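Local coordinates for protein sortase B (Streptococcus pyogenes, PDB 3PSQ) that acts as a class B sortase in pilus assembly, probably through a thioester intermediate on a cysteine as in other sortases, at residues 133-139 with 200-206; 21-26 with 37-41; 90-96 with 184-190. All blocks are in the same frame, centred on the assembly; numbering follows the deposited sequence.

From the N terminus, contact 2 closes first: residues 21-26 open the N-terminal helix and meet 37-41 after ten intervening residues, most of them the rest of the helix, so the helix is fastened to the sheet before any other contact begins. Contact 3 then opens at 90-96 and contact 1 at 133-139; contact 3 closes at 184-190 before contact 1 closes at 200-206, so the two cross. Their second strands are neighbours, bonded through Gly203 N to Val185 O and Leu187 N to Val201 O. Contact 2 touches contact 3 where Leu40 packs on Leu187. All three reach one mixed sheet.

Contact 1 of 3, residues 133-139 with 200-206; sequences INIFACI and IVIGQIE. With ZN (zinc ion), chain M.
Phe136 and Ile202 meet where the antiparallel pairing of 133-139 with 200-206 is interrupted by a classic beta bulge. Phe136 and Ala137 together face Ile202, whose O accepts from Phe136 N at 3.0 Å and, weakly, from Ala137 N; regular pairing resumes as Ile202 N bonds to Ala137 O. The Phe136 side chain leans over the partner strand, its CG held between the backbone N and the carbonyl carbon (chi1 65°). Ile202 CG2 lies over the ring face, 4.3 Å from the centroid, in a CH-pi contact, while Gln204 N comes up at the ring edge. The same methyl is packed by Ala137 CB at 3.6 Å and by Ile139 CD1 at 3.7 Å, and Ile139 meets Ile200 through their CB atoms. On the other face, Ile133 CG2 presses on bare Gly203 CA at 3.5 Å, and Ile135 CG2 touches Val201 CG1 at 3.9 Å.

Polar chemistry gathers at the C-terminal end of 200-206. Asn134 ND2 donates almost straight to Glu206 OE1 (2.6 Å, 174°), which lies in the amide plane although amide and carboxylate planes stand 70° apart. Both Glu206 oxygens bind a zinc ion that also carries two waters, so OE1 serves metal and amide at once. Gln204 NE2 shares a water with Asn134 ND2 and also bonds Leu177 O, while its OE1 bonds Thr178 OG1.

Helix 159-167 covers the Ala137, Ile139 and Ile202 side through Phe162 and Ile166; Phe109 touches Ile135 and Val201 on the other, and strand 184-190 flanks strand 197-205.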
loop_
_atom_site.group_PDB
_atom_site.type_symbol
_atom_site.label_atom_id
_atom_site.label_comp_id
_atom_site.label_asym_id
_atom_site.label_seq_id
_atom_site.Cartn_x
_atom_site.Cartn_y
_atom_site.Cartn_z
ATOM N N ILE A 133 6.534 8.776 3.187
ATOM C CA ILE A 133 6.530 8.378 1.806
ATOM C C ILE A 133 5.981 9.525 1.010
ATOM O O ILE A 133 4.938 10.048 1.368
ATOM C CB ILE A 133 5.637 7.113 1.606
ATOM C CG1 ILE A 133 6.234 5.913 2.335
ATOM C CG2 ILE A 133 5.469 6.800 0.166
ATOM C CD1 ILE A 133 5.835 5.788 3.800
ATOM N N ASN A 134 6.672 9.915 -0.064
ATOM C CA ASN A 134 6.221 11.000 -0.937
ATOM C C ASN A 134 5.408 10.441 -2.136
ATOM O O ASN A 134 5.965 9.745 -2.990
ATOM C CB ASN A 134 7.445 11.784 -1.487
ATOM C CG ASN A 134 8.335 12.362 -0.386
ATOM O OD1 ASN A 134 7.877 13.159 0.436
ATOM N ND2 ASN A 134 9.607 11.967 -0.371
ATOM N N ILE A 135 4.123 10.764 -2.220
ATOM C CA ILE A 135 3.257 10.215 -3.265
ATOM C C ILE A 135 3.565 10.823 -4.631
ATOM O O ILE A 135 3.673 12.048 -4.753
ATOM C CB ILE A 135 1.741 10.456 -2.922
ATOM C CG1 ILE A 135 1.401 9.870 -1.540
ATOM C CG2 ILE A 135 0.826 9.942 -4.055
ATOM C CD1 ILE A 135 0.023 10.253 -1.010
ATOM N N PHE A 136 3.698 10.007 -5.670
ATOM C CA PHE A 136 3.925 10.589 -6.993
ATOM C C PHE A 136 2.980 10.099 -8.079
ATOM O O PHE A 136 2.980 10.662 -9.150
ATOM C CB PHE A 136 5.384 10.435 -7.455
ATOM C CG PHE A 136 5.814 9.014 -7.677
ATOM C CD1 PHE A 136 5.631 8.404 -8.906
ATOM C CD2 PHE A 136 6.410 8.294 -6.657
ATOM C CE1 PHE A 136 6.021 7.078 -9.112
ATOM C CE2 PHE A 136 6.819 6.967 -6.851
ATOM C CZ PHE A 136 6.632 6.366 -8.071
ATOM N N ALA A 137 2.170 9.070 -7.826
ATOM C CA ALA A 137 1.245 8.586 -8.862
ATOM C C ALA A 137 -0.014 7.944 -8.301
ATOM O O ALA A 137 0.018 7.283 -7.263
ATOM C CB ALA A 137 1.951 7.603 -9.798
ATOM N N CYS A 138 -1.118 8.146 -9.018
ATOM C CA CYS A 138 -2.332 7.368 -8.844
ATOM C C CYS A 138 -2.565 6.593 -10.124
ATOM O O CYS A 138 -2.698 7.188 -11.197
ATOM C CB CYS A 138 -3.510 8.308 -8.626
ATOM S SG CYS A 138 -5.040 7.458 -8.231
ATOM N N ILE A 139 -2.640 5.273 -10.021
ATOM C CA ILE A 139 -2.646 4.381 -11.200
ATOM C C ILE A 139 -3.978 3.641 -11.383
ATOM O O ILE A 139 -4.593 3.182 -10.405
ATOM C CB ILE A 139 -1.507 3.340 -11.033
ATOM C CG1 ILE A 139 -0.138 4.038 -10.999
ATOM C CG2 ILE A 139 -1.585 2.202 -12.060
ATOM C CD1 ILE A 139 0.916 3.299 -10.198
ATOM N N ILE A 200 -3.912 1.815 -7.746
ATOM C CA ILE A 200 -2.674 1.857 -6.975
ATOM C C ILE A 200 -2.298 3.318 -6.717
ATOM O O ILE A 200 -2.278 4.121 -7.654
ATOM C CB ILE A 200 -1.494 1.180 -7.736
ATOM C CG1 ILE A 200 -1.847 -0.266 -8.109
ATOM C CG2 ILE A 200 -0.218 1.251 -6.917
ATOM C CD1 ILE A 200 -0.788 -1.015 -8.908
ATOM N N VAL A 201 -2.031 3.644 -5.453
ATOM C CA VAL A 201 -1.385 4.880 -5.053
ATOM C C VAL A 201 0.048 4.540 -4.635
ATOM O O VAL A 201 0.291 3.743 -3.701
ATOM C CB VAL A 201 -2.096 5.559 -3.881
ATOM C CG1 VAL A 201 -1.277 6.763 -3.369
ATOM C CG2 VAL A 201 -3.508 6.023 -4.288
ATOM N N ILE A 202 1.004 5.109 -5.362
ATOM C CA ILE A 202 2.419 4.812 -5.116
ATOM C C ILE A 202 3.215 6.049 -4.671
ATOM O O ILE A 202 2.999 7.157 -5.170
ATOM C CB ILE A 202 3.064 4.130 -6.342
ATOM C CG1 ILE A 202 4.552 3.911 -6.113
ATOM C CG2 ILE A 202 2.899 4.983 -7.555
ATOM C CD1 ILE A 202 5.086 2.824 -6.986
ATOM N N GLY A 203 4.105 5.860 -3.703
ATOM C CA GLY A 203 5.018 6.916 -3.317
ATOM C C GLY A 203 6.475 6.481 -3.189
ATOM O O GLY A 203 6.794 5.285 -3.214
ATOM N N GLN A 204 7.364 7.456 -3.018
ATOM C CA GLN A 204 8.784 7.158 -2.761
ATOM C C GLN A 204 9.165 7.423 -1.324
ATOM O O GLN A 204 8.849 8.481 -0.799
ATOM C CB GLN A 204 9.663 7.992 -3.675
ATOM C CG GLN A 204 11.116 7.601 -3.707
ATOM C CD GLN A 204 11.850 8.413 -4.768
ATOM O OE1 GLN A 204 12.018 7.973 -5.906
ATOM N NE2 GLN A 204 12.213 9.636 -4.419
ATOM N N ILE A 205 9.823 6.471 -0.680
ATOM C CA ILE A 205 10.261 6.678 0.702
ATOM C C ILE A 205 11.184 7.932 0.842
ATOM O O ILE A 205 12.185 8.086 0.130
ATOM C CB ILE A 205 10.979 5.451 1.257
ATOM C CG1 ILE A 205 10.093 4.201 1.153
ATOM C CG2 ILE A 205 11.380 5.682 2.694
ATOM C CD1 ILE A 205 10.810 2.936 1.609
ATOM N N GLU A 206 10.807 8.834 1.740
ATOM C CA GLU A 206 11.535 10.067 1.974
ATOM C C GLU A 206 13.026 9.802 2.067
ATOM O O GLU A 206 13.493 9.290 3.092
ATOM C CB GLU A 206 11.039 10.697 3.275
ATOM C CG GLU A 206 11.784 11.963 3.709
ATOM C CD GLU A 206 11.580 13.077 2.732
ATOM O OE1 GLU A 206 11.156 12.791 1.572
ATOM O OE2 GLU A 206 11.838 14.256 3.122
HETATM ZN ZN ZN M . 11.654 15.259 1.356
HETATM O O HOH W 1 11.644 10.765 -1.920
HETATM O O HOH W 2 9.598 15.551 2.044
HETATM O O HOH W 3 13.900 14.666 1.858
#

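Contact 2 of 3, residues 21-26 with 37-41; sequences KKGVQF and MAWLT. With ACY (acetic acid), chain F.
The N-terminal helix 22-32, an addition to the sortase beta-barrel as in other class B sortases, lies against Trp39 of strand 36-41 through Lys22 and Phe26. The short helix and strand segments run roughly antiparallel, 10.6 Å apart at their closest approach, a gap bridged by the indole. No hydrogen bond joins them; the grip is aromatic and aliphatic. Lys22 lies over one face of Trp39: its CA stands 3.6 Å from the centroid of the six-membered ring, almost on the normal, and CB sits 3.6 Å from Trp39 CE2. With CG anti to the backbone N (chi1 -180°), the chain runs on across the indole as far as CG of Trp39, then bends at chi3. Its NZ is thereby delivered to a salt bridge with Glu124 and a hydrogen bond with a bound acetic acid molecule, probably from the crystallisation liquor.

Phe26 meets the same indole differently. The edge of Trp39 points at the Phe26 face in an offset edge-to-face pair, with planes at 70° and Phe26 CD1 3.7 Å from Trp39 CE3, while Trp39 CB sits over the centre of the phenyl ring. Trp39 NE1 is fixed from the barrel side by Asp48, which should help hold the indole's rotation. On the exposed helix surface, Gln25 places OE1 3.7 Å from Trp39 CH2, near the plane of the indole.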
loop_
_atom_site.group_PDB
_atom_site.type_symbol
_atom_site.label_atom_id
_atom_site.label_comp_id
_atom_site.label_asym_id
_atom_site.label_seq_id
_atom_site.Cartn_x
_atom_site.Cartn_y
_atom_site.Cartn_z
ATOM N N LYS A 21 -6.867 4.623 16.578
ATOM C CA LYS A 21 -5.691 5.453 16.978
ATOM C C LYS A 21 -4.546 4.577 17.470
ATOM O O LYS A 21 -4.740 3.586 18.193
ATOM C CB LYS A 21 -6.043 6.492 18.052
ATOM C CG LYS A 21 -4.835 7.293 18.588
ATOM C CD LYS A 21 -5.246 8.672 19.106
ATOM C CE LYS A 21 -4.040 9.604 19.031
ATOM N NZ LYS A 21 -4.337 11.038 19.397
ATOM N N LYS A 22 -3.349 5.010 17.101
ATOM C CA LYS A 22 -2.167 4.154 17.194
ATOM C C LYS A 22 -1.749 3.931 18.628
ATOM O O LYS A 22 -1.274 2.849 18.994
ATOM C CB LYS A 22 -1.007 4.743 16.381
ATOM C CG LYS A 22 0.274 3.918 16.405
ATOM C CD LYS A 22 1.339 4.543 15.479
ATOM C CE LYS A 22 1.623 5.988 15.897
ATOM N NZ LYS A 22 2.716 6.636 15.121
ATOM N N GLY A 23 -1.929 4.974 19.434
ATOM C CA GLY A 23 -1.482 4.973 20.815
ATOM C C GLY A 23 -2.258 3.994 21.674
ATOM O O GLY A 23 -1.710 3.418 22.614
ATOM N N VAL A 24 -3.537 3.807 21.364
ATOM C CA VAL A 24 -4.377 2.838 22.100
ATOM C C VAL A 24 -4.188 1.374 21.620
ATOM O O VAL A 24 -4.204 0.451 22.451
ATOM C CB VAL A 24 -5.887 3.270 22.121
ATOM C CG1 VAL A 24 -6.803 2.174 22.730
ATOM C CG2 VAL A 24 -6.044 4.592 22.894
ATOM N N GLN A 25 -3.951 1.167 20.316
ATOM C CA GLN A 25 -3.984 -0.193 19.756
ATOM C C GLN A 25 -2.657 -0.900 19.358
ATOM O O GLN A 25 -2.572 -2.127 19.494
ATOM C CB GLN A 25 -4.973 -0.262 18.582
ATOM C CG GLN A 25 -6.336 0.339 18.829
ATOM C CD GLN A 25 -7.177 0.408 17.552
ATOM O OE1 GLN A 25 -6.785 -0.119 16.508
ATOM N NE2 GLN A 25 -8.339 1.049 17.635
ATOM N N PHE A 26 -1.653 -0.161 18.876
ATOM C CA PHE A 26 -0.505 -0.759 18.163
ATOM C C PHE A 26 0.294 -1.785 18.954
ATOM O O PHE A 26 0.488 -2.925 18.514
ATOM C CB PHE A 26 0.409 0.338 17.601
ATOM C CG PHE A 26 1.390 -0.130 16.538
ATOM C CD1 PHE A 26 1.105 -1.199 15.690
ATOM C CD2 PHE A 26 2.583 0.542 16.356
ATOM C CE1 PHE A 26 2.002 -1.590 14.692
ATOM C CE2 PHE A 26 3.484 0.161 15.373
ATOM C CZ PHE A 26 3.194 -0.921 14.553
ATOM N N MET A 37 2.725 -5.814 11.928
ATOM C CA MET A 37 4.118 -5.364 11.724
ATOM C C MET A 37 4.298 -3.885 11.358
ATOM O O MET A 37 5.412 -3.430 11.193
ATOM C CB MET A 37 4.878 -6.258 10.698
ATOM C CG MET A 37 4.083 -6.650 9.490
ATOM S SD MET A 37 3.574 -5.305 8.410
ATOM C CE MET A 37 5.174 -4.538 7.965
ATOM N N ALA A 38 3.217 -3.148 11.195
ATOM C CA ALA A 38 3.334 -1.716 10.919
ATOM C C ALA A 38 2.027 -0.957 11.183
ATOM O O ALA A 38 0.976 -1.553 11.350
ATOM C CB ALA A 38 3.798 -1.468 9.497
ATOM N N TRP A 39 2.113 0.373 11.197
ATOM C CA TRP A 39 0.941 1.222 11.255
ATOM C C TRP A 39 1.022 2.135 10.070
ATOM O O TRP A 39 2.096 2.668 9.764
ATOM C CB TRP A 39 0.896 2.034 12.561
ATOM C CG TRP A 39 -0.464 2.661 12.821
ATOM C CD1 TRP A 39 -0.952 3.819 12.283
ATOM C CD2 TRP A 39 -1.501 2.151 13.674
ATOM N NE1 TRP A 39 -2.239 4.049 12.741
ATOM C CE2 TRP A 39 -2.583 3.043 13.604
ATOM C CE3 TRP A 39 -1.612 1.019 14.497
ATOM C CZ2 TRP A 39 -3.761 2.838 14.317
ATOM C CZ3 TRP A 39 -2.778 0.804 15.183
ATOM C CH2 TRP A 39 -3.839 1.709 15.095
ATOM N N LEU A 40 -0.110 2.334 9.402
ATOM C CA LEU A 40 -0.187 3.179 8.220
ATOM C C LEU A 40 -1.148 4.354 8.429
ATOM O O LEU A 40 -2.277 4.175 8.891
ATOM C CB LEU A 40 -0.649 2.342 7.033
ATOM C CG LEU A 40 -1.037 3.053 5.747
ATOM C CD1 LEU A 40 0.192 3.562 4.988
ATOM C CD2 LEU A 40 -1.877 2.123 4.831
ATOM N N THR A 41 -0.705 5.547 8.063
ATOM C CA THR A 41 -1.502 6.754 8.170
ATOM C C THR A 41 -1.439 7.504 6.849
ATOM O O THR A 41 -0.369 7.685 6.283
ATOM C CB THR A 41 -1.030 7.625 9.351
ATOM O OG1 THR A 41 -1.185 6.878 10.571
ATOM C CG2 THR A 41 -1.885 8.872 9.479
HETATM C C ACY F . 2.634 6.673 11.340
HETATM O O ACY F . 1.773 6.522 12.236
HETATM O OXT ACY F . 2.522 6.162 10.204
HETATM C CH3 ACY F . 3.855 7.505 11.637
#

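Contact 3 of 3, residues 90-96 with 184-190; sequences SLIYAHH and FVALSTC. With ZN (zinc ion), chain L; ZN (zinc ion), chain R; ACY (acetic acid), chain H; EDO (1,2-ethanediol), chain E.
Ile92 and Leu187 extend in step from neighbouring strands, in the tight part of a parallel pair that leads into the sortase active site. From Ser90 to Tyr93 the ladder is regular, with Ala186 N bonding to Ser90 O and Ile92 N to Ala186 O, each at 2.8 Å. Ile92 CB meets Leu187 CD2 at 4.0 Å beneath strand 120-125, and on the other face Leu91 CD1 touches Ala186 CB and Ser188 CB; these five side chains are buried. The last link of the buried part is Thr189 OG1, which donates to Ala94 O at 2.8 Å from above the carbonyl plane.

The more open side starts at His95, His96 and Cys190, where the first chain turns into a helix. His96 ND1 and Cys190 SG meet at 3.8 Å through a shared zinc ion, bound at 2.0 Å and 2.3 Å respectively, with Asp192 and a water. A second zinc joins His95 ND1 to an acetic acid molecule.

His95 and Cys190 are the predicted catalytic pair, with Arg198 nearby as the predicted transition-state stabiliser; a Cys190 sulfur so bound could probably not attack a substrate while the metal stays.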
loop_
_atom_site.group_PDB
_atom_site.type_symbol
_atom_site.label_atom_id
_atom_site.label_comp_id
_atom_site.label_asym_id
_atom_site.label_seq_id
_atom_site.Cartn_x
_atom_site.Cartn_y
_atom_site.Cartn_z
ATOM N N SER A 90 7.485 -2.055 -1.777
ATOM C CA SER A 90 6.650 -2.670 -0.778
ATOM C C SER A 90 5.189 -2.450 -1.176
ATOM O O SER A 90 4.758 -1.312 -1.398
ATOM C CB SER A 90 6.963 -2.095 0.593
ATOM O OG SER A 90 8.325 -2.355 0.932
ATOM N N LEU A 91 4.455 -3.562 -1.299
ATOM C CA LEU A 91 3.054 -3.547 -1.725
ATOM C C LEU A 91 2.138 -3.834 -0.528
ATOM O O LEU A 91 2.211 -4.906 0.142
ATOM C CB LEU A 91 2.813 -4.555 -2.844
ATOM C CG LEU A 91 1.377 -4.623 -3.387
ATOM C CD1 LEU A 91 0.833 -3.291 -4.005
ATOM C CD2 LEU A 91 1.278 -5.777 -4.350
ATOM N N ILE A 92 1.338 -2.832 -0.222
ATOM C CA ILE A 92 0.292 -2.961 0.780
ATOM C C ILE A 92 -1.058 -3.054 0.041
ATOM O O ILE A 92 -1.426 -2.185 -0.761
ATOM C CB ILE A 92 0.300 -1.785 1.782
ATOM C CG1 ILE A 92 1.638 -1.765 2.536
ATOM C CG2 ILE A 92 -0.903 -1.904 2.750
ATOM C CD1 ILE A 92 1.806 -0.648 3.574
ATOM N N TYR A 93 -1.761 -4.144 0.289
ATOM C CA TYR A 93 -2.902 -4.524 -0.516
ATOM C C TYR A 93 -4.112 -4.805 0.386
ATOM O O TYR A 93 -3.964 -5.089 1.597
ATOM C CB TYR A 93 -2.524 -5.794 -1.349
ATOM C CG TYR A 93 -3.503 -6.115 -2.429
ATOM C CD1 TYR A 93 -3.474 -5.439 -3.637
ATOM C CD2 TYR A 93 -4.502 -7.078 -2.216
ATOM C CE1 TYR A 93 -4.411 -5.692 -4.637
ATOM C CE2 TYR A 93 -5.438 -7.347 -3.209
ATOM C CZ TYR A 93 -5.390 -6.661 -4.418
ATOM O OH TYR A 93 -6.323 -6.935 -5.415
ATOM N N ALA A 94 -5.308 -4.658 -0.187
ATOM C CA ALA A 94 -6.555 -5.137 0.452
ATOM C C ALA A 94 -7.371 -5.881 -0.583
ATOM O O ALA A 94 -7.471 -5.431 -1.715
ATOM C CB ALA A 94 -7.383 -3.978 1.085
ATOM N N HIS A 95 -7.892 -7.051 -0.211
ATOM C CA HIS A 95 -8.841 -7.751 -1.057
ATOM C C HIS A 95 -10.175 -6.998 -1.117
ATOM O O HIS A 95 -10.364 -5.959 -0.471
ATOM C CB HIS A 95 -9.041 -9.196 -0.559
ATOM C CG HIS A 95 -7.890 -10.093 -0.891
ATOM N ND1 HIS A 95 -7.761 -10.709 -2.120
ATOM C CD2 HIS A 95 -6.809 -10.466 -0.164
ATOM C CE1 HIS A 95 -6.650 -11.421 -2.135
ATOM N NE2 HIS A 95 -6.046 -11.272 -0.972
ATOM N N HIS A 96 -11.100 -7.514 -1.913
ATOM C CA HIS A 96 -12.321 -6.775 -2.207
ATOM C C HIS A 96 -13.050 -6.219 -0.989
ATOM O O HIS A 96 -13.377 -5.023 -0.959
ATOM C CB HIS A 96 -13.267 -7.646 -3.062
ATOM C CG HIS A 96 -14.682 -7.144 -3.132
ATOM N ND1 HIS A 96 -15.077 -6.159 -4.011
ATOM C CD2 HIS A 96 -15.803 -7.535 -2.479
ATOM C CE1 HIS A 96 -16.382 -5.950 -3.887
ATOM N NE2 HIS A 96 -16.844 -6.771 -2.960
ATOM N N PHE A 184 10.214 2.323 -2.841
ATOM C CA PHE A 184 8.834 2.669 -3.179
ATOM C C PHE A 184 7.838 1.929 -2.300
ATOM O O PHE A 184 8.153 0.893 -1.742
ATOM C CB PHE A 184 8.608 2.386 -4.653
ATOM C CG PHE A 184 9.546 3.147 -5.548
ATOM C CD1 PHE A 184 9.220 4.425 -5.989
ATOM C CD2 PHE A 184 10.779 2.603 -5.929
ATOM C CE1 PHE A 184 10.098 5.142 -6.799
ATOM C CE2 PHE A 184 11.650 3.317 -6.757
ATOM C CZ PHE A 184 11.297 4.592 -7.190
ATOM N N VAL A 185 6.663 2.513 -2.123
ATOM C CA VAL A 185 5.585 1.883 -1.359
ATOM C C VAL A 185 4.286 2.161 -2.087
ATOM O O VAL A 185 3.985 3.313 -2.463
ATOM C CB VAL A 185 5.463 2.352 0.117
ATOM C CG1 VAL A 185 4.365 1.558 0.798
ATOM C CG2 VAL A 185 6.712 2.113 0.866
ATOM N N ALA A 186 3.548 1.079 -2.316
ATOM C CA ALA A 186 2.315 1.124 -3.059
ATOM C C ALA A 186 1.184 0.649 -2.140
ATOM O O ALA A 186 1.367 -0.259 -1.319
ATOM C CB ALA A 186 2.428 0.229 -4.283
ATOM N N LEU A 187 0.052 1.325 -2.234
ATOM C CA LEU A 187 -1.171 0.929 -1.558
ATOM C C LEU A 187 -2.197 0.663 -2.663
ATOM O O LEU A 187 -2.375 1.476 -3.568
ATOM C CB LEU A 187 -1.710 2.042 -0.655
ATOM C CG LEU A 187 -0.763 2.939 0.124
ATOM C CD1 LEU A 187 -1.564 4.179 0.641
ATOM C CD2 LEU A 187 -0.125 2.143 1.258
ATOM N N SER A 188 -2.902 -0.454 -2.550
ATOM C CA SER A 188 -3.739 -0.921 -3.643
ATOM C C SER A 188 -4.972 -1.736 -3.189
ATOM O O SER A 188 -4.948 -2.456 -2.170
ATOM C CB SER A 188 -2.881 -1.793 -4.571
ATOM O OG SER A 188 -3.559 -2.084 -5.778
ATOM N N THR A 189 -6.029 -1.646 -3.991
ATOM C CA THR A 189 -7.139 -2.536 -3.875
ATOM C C THR A 189 -7.893 -2.572 -5.207
ATOM O O THR A 189 -7.381 -2.105 -6.224
ATOM C CB THR A 189 -8.049 -2.191 -2.643
ATOM O OG1 THR A 189 -9.016 -3.231 -2.482
ATOM C CG2 THR A 189 -8.714 -0.838 -2.796
ATOM N N CYS A 190 -9.091 -3.158 -5.202
ATOM C CA CYS A 190 -9.925 -3.174 -6.395
ATOM C C CYS A 190 -10.576 -1.816 -6.693
ATOM O O CYS A 190 -10.644 -0.927 -5.855
ATOM C CB CYS A 190 -11.014 -4.226 -6.256
ATOM S SG CYS A 190 -12.114 -3.944 -4.853
HETATM ZN ZN ZN L . -13.855 -5.281 -5.403
HETATM ZN ZN ZN R . -9.055 -11.070 -3.521
HETATM C C ACY H . -9.065 -8.603 -4.709
HETATM O O ACY H . -7.833 -8.853 -4.927
HETATM O OXT ACY H . -9.822 -9.407 -4.116
HETATM C CH3 ACY H . -9.630 -7.259 -5.104
HETATM C C1 EDO E . -12.124 0.495 -2.699
HETATM O O1 EDO E . -13.472 0.297 -3.123
HETATM C C2 EDO E . -11.466 1.603 -3.531
HETATM O O2 EDO E . -11.814 1.553 -4.936
HETATM O O HOH W 4 9.691 -0.285 -0.077
HETATM O O HOH W 5 -13.323 -7.046 -6.731
#